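Local coordinates for protein putative phosphohydrolase (Shewanella amazonensis, PDB 3M1T) that is a putative phosphohydrolase with an HDOD domain, possibly acting in signal transduction, at residues G108-V113 with C134-S139; S4-Q9 with L174-A179. All blocks are in the same frame, centred on the assembly; numbering follows the deposited sequence. Where two conformers were deposited one is given.

Contact 1: G108-V113 with C134-S139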
# COMPACT_ATOMS: atom_id res chain seq x y z
N GLY A 108 9.37 2.80 -2.94
CA GLY A 108 9.64 1.90 -4.05
C GLY A 108 9.10 0.49 -3.77
O GLY A 108 8.48 -0.14 -4.64
N ASN A 109 9.41 -0.02 -2.59
CA ASN A 109 8.93 -1.36 -2.25
C ASN A 109 7.41 -1.41 -2.20
O ASN A 109 6.75 -2.34 -2.70
CB ASN A 109 9.49 -1.82 -0.92
CG ASN A 109 8.82 -3.08 -0.46
OD1 ASN A 109 9.13 -4.19 -0.99
ND2 ASN A 109 7.83 -2.96 0.46
N THR A 110 6.82 -0.36 -1.61
CA THR A 110 5.38 -0.27 -1.54
C THR A 110 4.72 -0.25 -2.91
O THR A 110 3.72 -0.91 -3.13
CB THR A 110 4.94 0.88 -0.60
OG1 THR A 110 4.98 0.42 0.77
CG2 THR A 110 3.55 1.35 -0.94
N PHE A 111 5.26 0.52 -3.85
CA PHE A 111 4.75 0.53 -5.22
C PHE A 111 4.90 -0.81 -5.90
O PHE A 111 4.03 -1.22 -6.63
CB PHE A 111 5.42 1.61 -6.08
CG PHE A 111 5.01 3.00 -5.75
CD1 PHE A 111 3.67 3.32 -5.56
CD2 PHE A 111 5.95 4.00 -5.61
CE1 PHE A 111 3.29 4.60 -5.25
CE2 PHE A 111 5.57 5.27 -5.30
CZ PHE A 111 4.26 5.57 -5.13
N GLU A 112 6.02 -1.49 -5.64
CA GLU A 112 6.24 -2.85 -6.20
C GLU A 112 5.10 -3.75 -5.76
O GLU A 112 4.45 -4.42 -6.58
CB GLU A 112 7.57 -3.47 -5.76
CG GLU A 112 8.83 -2.96 -6.46
CD GLU A 112 8.94 -3.35 -7.93
OE1 GLU A 112 8.72 -4.56 -8.33
OE2 GLU A 112 9.33 -2.45 -8.71
N VAL A 113 4.80 -3.71 -4.46
CA VAL A 113 3.69 -4.47 -3.91
C VAL A 113 2.37 -4.05 -4.55
O VAL A 113 1.56 -4.88 -4.95
CB VAL A 113 3.64 -4.40 -2.37
CG1 VAL A 113 2.31 -4.93 -1.79
CG2 VAL A 113 4.87 -5.11 -1.73
N CYS A 134 -4.67 -0.51 -1.80
CA CYS A 134 -4.37 -1.32 -0.65
C CYS A 134 -2.84 -1.49 -0.51
O CYS A 134 -2.32 -1.34 0.58
CB CYS A 134 -5.09 -2.65 -0.78
SG CYS A 134 -5.22 -3.55 0.79
N GLY A 135 -2.15 -1.77 -1.62
CA GLY A 135 -0.72 -1.80 -1.62
C GLY A 135 -0.07 -0.50 -1.16
O GLY A 135 0.85 -0.54 -0.31
N ILE A 136 -0.57 0.63 -1.64
CA ILE A 136 -0.04 1.94 -1.22
C ILE A 136 -0.10 2.10 0.27
O ILE A 136 0.82 2.61 0.86
CB ILE A 136 -0.78 3.10 -1.90
CG1 ILE A 136 -0.49 3.06 -3.38
CG2 ILE A 136 -0.44 4.47 -1.22
CD1 ILE A 136 1.03 3.10 -3.77
N LEU A 137 -1.17 1.62 0.88
CA LEU A 137 -1.44 1.83 2.32
C LEU A 137 -0.82 0.77 3.22
O LEU A 137 -0.77 0.94 4.44
CB LEU A 137 -2.94 1.83 2.57
CG LEU A 137 -3.71 2.96 1.93
CD1 LEU A 137 -5.26 2.74 2.04
CD2 LEU A 137 -3.27 4.32 2.50
N HIS A 138 -0.38 -0.36 2.63
CA HIS A 138 -0.22 -1.54 3.48
C HIS A 138 0.85 -1.48 4.54
O HIS A 138 0.75 -2.18 5.58
CB HIS A 138 0.01 -2.81 2.62
CG HIS A 138 1.42 -3.05 2.25
ND1 HIS A 138 2.04 -2.37 1.22
CD2 HIS A 138 2.35 -3.93 2.73
CE1 HIS A 138 3.27 -2.82 1.09
NE2 HIS A 138 3.49 -3.74 2.01
N SER A 139 1.91 -0.71 4.29
CA SER A 139 3.08 -0.75 5.17
C SER A 139 3.23 0.50 6.01
O SER A 139 4.22 0.70 6.72
CB SER A 139 4.36 -0.98 4.33
OG SER A 139 5.38 -1.50 5.19
O HOH W 1 6.07 -4.93 1.77
O HOH W 2 2.75 1.15 2.42

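Contact 2: S4-Q9 with L174-A179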
# COMPACT_ATOMS: atom_id res chain seq x y z
N SER A 4 -9.43 -3.78 19.83
CA SER A 4 -8.64 -4.06 21.02
C SER A 4 -8.27 -2.76 21.76
O SER A 4 -7.95 -1.76 21.13
CB SER A 4 -7.40 -4.86 20.64
OG SER A 4 -7.77 -6.10 20.03
N ALA A 5 -8.33 -2.78 23.09
CA ALA A 5 -8.14 -1.59 23.89
C ALA A 5 -6.82 -0.90 23.61
O ALA A 5 -6.74 0.31 23.54
CB ALA A 5 -8.25 -1.91 25.41
N ALA A 6 -5.75 -1.70 23.48
CA ALA A 6 -4.44 -1.13 23.25
C ALA A 6 -4.37 -0.39 21.93
O ALA A 6 -3.71 0.63 21.85
CB ALA A 6 -3.38 -2.27 23.28
N LEU A 7 -5.05 -0.90 20.91
CA LEU A 7 -5.07 -0.29 19.58
C LEU A 7 -5.91 0.98 19.65
O LEU A 7 -5.48 2.03 19.17
CB LEU A 7 -5.61 -1.27 18.53
CG LEU A 7 -5.69 -0.73 17.11
CD1 LEU A 7 -4.25 -0.44 16.56
CD2 LEU A 7 -6.47 -1.69 16.12
N LEU A 8 -7.06 0.89 20.27
CA LEU A 8 -7.96 2.06 20.33
C LEU A 8 -7.33 3.24 21.10
O LEU A 8 -7.68 4.42 20.82
CB LEU A 8 -9.32 1.65 20.86
CG LEU A 8 -10.12 0.70 20.00
CD1 LEU A 8 -11.46 0.43 20.76
CD2 LEU A 8 -10.35 1.32 18.58
N GLN A 9 -6.40 2.96 22.03
CA GLN A 9 -5.72 4.03 22.72
C GLN A 9 -4.88 4.90 21.79
O GLN A 9 -4.41 5.96 22.21
CB GLN A 9 -4.86 3.47 23.85
CG GLN A 9 -5.59 2.47 24.71
CD GLN A 9 -6.89 3.01 25.23
OE1 GLN A 9 -6.88 4.03 25.91
NE2 GLN A 9 -8.03 2.35 24.90
N LEU A 174 3.42 -3.67 22.59
CA LEU A 174 2.48 -2.59 22.27
C LEU A 174 1.02 -2.98 22.44
O LEU A 174 0.19 -2.09 22.58
CB LEU A 174 2.66 -2.14 20.83
CG LEU A 174 4.06 -1.61 20.46
CD1 LEU A 174 4.18 -1.47 18.93
CD2 LEU A 174 4.37 -0.33 21.21
N GLY A 175 0.70 -4.26 22.32
CA GLY A 175 -0.66 -4.75 22.38
C GLY A 175 -1.37 -4.73 21.02
O GLY A 175 -2.59 -5.06 20.94
N TYR A 176 -0.66 -4.36 19.96
CA TYR A 176 -1.17 -4.42 18.60
C TYR A 176 0.03 -4.54 17.69
O TYR A 176 1.17 -4.35 18.17
CB TYR A 176 -1.98 -3.12 18.29
CG TYR A 176 -1.21 -1.86 18.46
CD1 TYR A 176 -0.32 -1.45 17.49
CD2 TYR A 176 -1.22 -1.15 19.65
CE1 TYR A 176 0.42 -0.35 17.68
CE2 TYR A 176 -0.49 0.02 19.84
CZ TYR A 176 0.38 0.39 18.85
OH TYR A 176 1.15 1.51 19.05
N ASP A 177 -0.20 -4.84 16.41
CA ASP A 177 0.91 -4.92 15.45
C ASP A 177 0.80 -3.89 14.33
O ASP A 177 -0.13 -3.05 14.29
CB ASP A 177 1.13 -6.30 14.88
CG ASP A 177 -0.02 -6.82 14.05
OD1 ASP A 177 -0.72 -6.03 13.41
OD2 ASP A 177 -0.23 -8.07 14.05
N ASN A 178 1.83 -3.90 13.49
CA ASN A 178 1.91 -2.86 12.45
C ASN A 178 0.76 -2.93 11.41
O ASN A 178 0.37 -1.89 10.85
CB ASN A 178 3.28 -2.89 11.79
CG ASN A 178 3.47 -4.09 10.93
OD1 ASN A 178 3.13 -4.06 9.78
ND2 ASN A 178 4.02 -5.21 11.51
N ALA A 179 0.22 -4.11 11.19
CA ALA A 179 -0.88 -4.30 10.27
C ALA A 179 -2.14 -3.65 10.87
O ALA A 179 -2.93 -2.96 10.17
CB ALA A 179 -1.12 -5.78 9.89

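Contact 1: G108-V113 with C134-S139
Helix 103-124 packs in its 108-113 part against the end of helix 128-137, with Thr110 and Ile136 CA atoms 5.9 Å apart, close enough for side chains to rest on backbone. Asn109 comes first: its ND2 donates to a water that also hydrogen-bonds His138 NE2, so the link between the two side chains is indirect. Thr110 fills the centre. Thr110 CG2, anti to the backbone N, lies 3.4 Å from Gly135 O, while Thr110 OG1 binds a second water at 2.9 Å. That water donates to Ile136 O and accepts from Ser139 N, tying the threonine to the polar backbone where the chain turns. Phe111 starts off away from helix 128-137, yet its ring reaches back obliquely to Ile136 CD1. Val113 CG1 sits over one face of the His138 imidazole, a CH-pi contact 4.0 Å from the ring centroid; Ser139 CB covers the opposite face. His138 ND1 donates to Gly135 O at 2.7 Å, nearly straight (175°) and on a carbonyl lone pair. Lying in the ring plane, this bond restrains the turn about CB-CG, and NE2 meets the first water in the same plane. Gly135 O also accepts from His138 N. This is buried helix-helix packing within the HDOD domain, at the centre of an all-helical chain: helix 213-227 touches Val113 and His138, whereas helix 79-94 meets Phe111 and Ile136.

Contact 2: S4-Q9 with L174-A179
The short N-terminal helix 5-8 docks on the connection between helices 166-174 and 178-188, a turn joining two successive helices of the all-helical fold. The turn is made at Gly175, the first residue past helix 166-174, where phi is positive (87°). The backbones come close there, Ala6 CA and Gly175 CA being 5.3 Å apart. The Ala6 methyl points at the turn and rests on two carbonyl oxygens, with Ala6 CB 3.6 Å from Leu174 O and 3.7 Å from Gly175 O. Tyr176 carries the rest. Its CG occupies the crowded position between backbone N and carbonyl carbon (chi1 57°), and Tyr176 CD2 comes to 3.8 Å from Ala6 O. Leu7, with CG anti to its backbone N, crosses the tyrosine at about a right angle, and Leu7 CD1 meets Tyr176 CG at 3.9 Å. Leu174 CB covers one face of the ring, offset toward its rim. Beyond the turn, Asp177 is the N-cap of helix 178-188: OD1 accepts a weak bond from Ala179 N and a further one from Glu180 N. Leu7 also touches Ile181 and Leu184 of that helix. No hydrogen bond joins the two segments directly, which implies that their direct contact rests on van der Waals packing, including methyl and ring carbons against carbonyl oxygens.

The centre of contact 1 is about 3 Å, and that of contact 2 about 20 Å, from the centre of the chain, so one belongs to the core and the other to the periphery. Their centres are 22 Å apart; the nearest atoms, about 5 Å apart, do not touch. Contact 2 joins sequence-distant parts of the chain, and both segments of contact 1 fall between them in sequence. Gln202 offers a through-structure connection: its NE2 hydrogen-bonds His138 O at contact 1, and it is touched by Ala179, at the far end of segment 174-179. Contact 1 holds ordered water among polar groups, whereas contact 2 has no hydrogen bond across and rests on van der Waals packing.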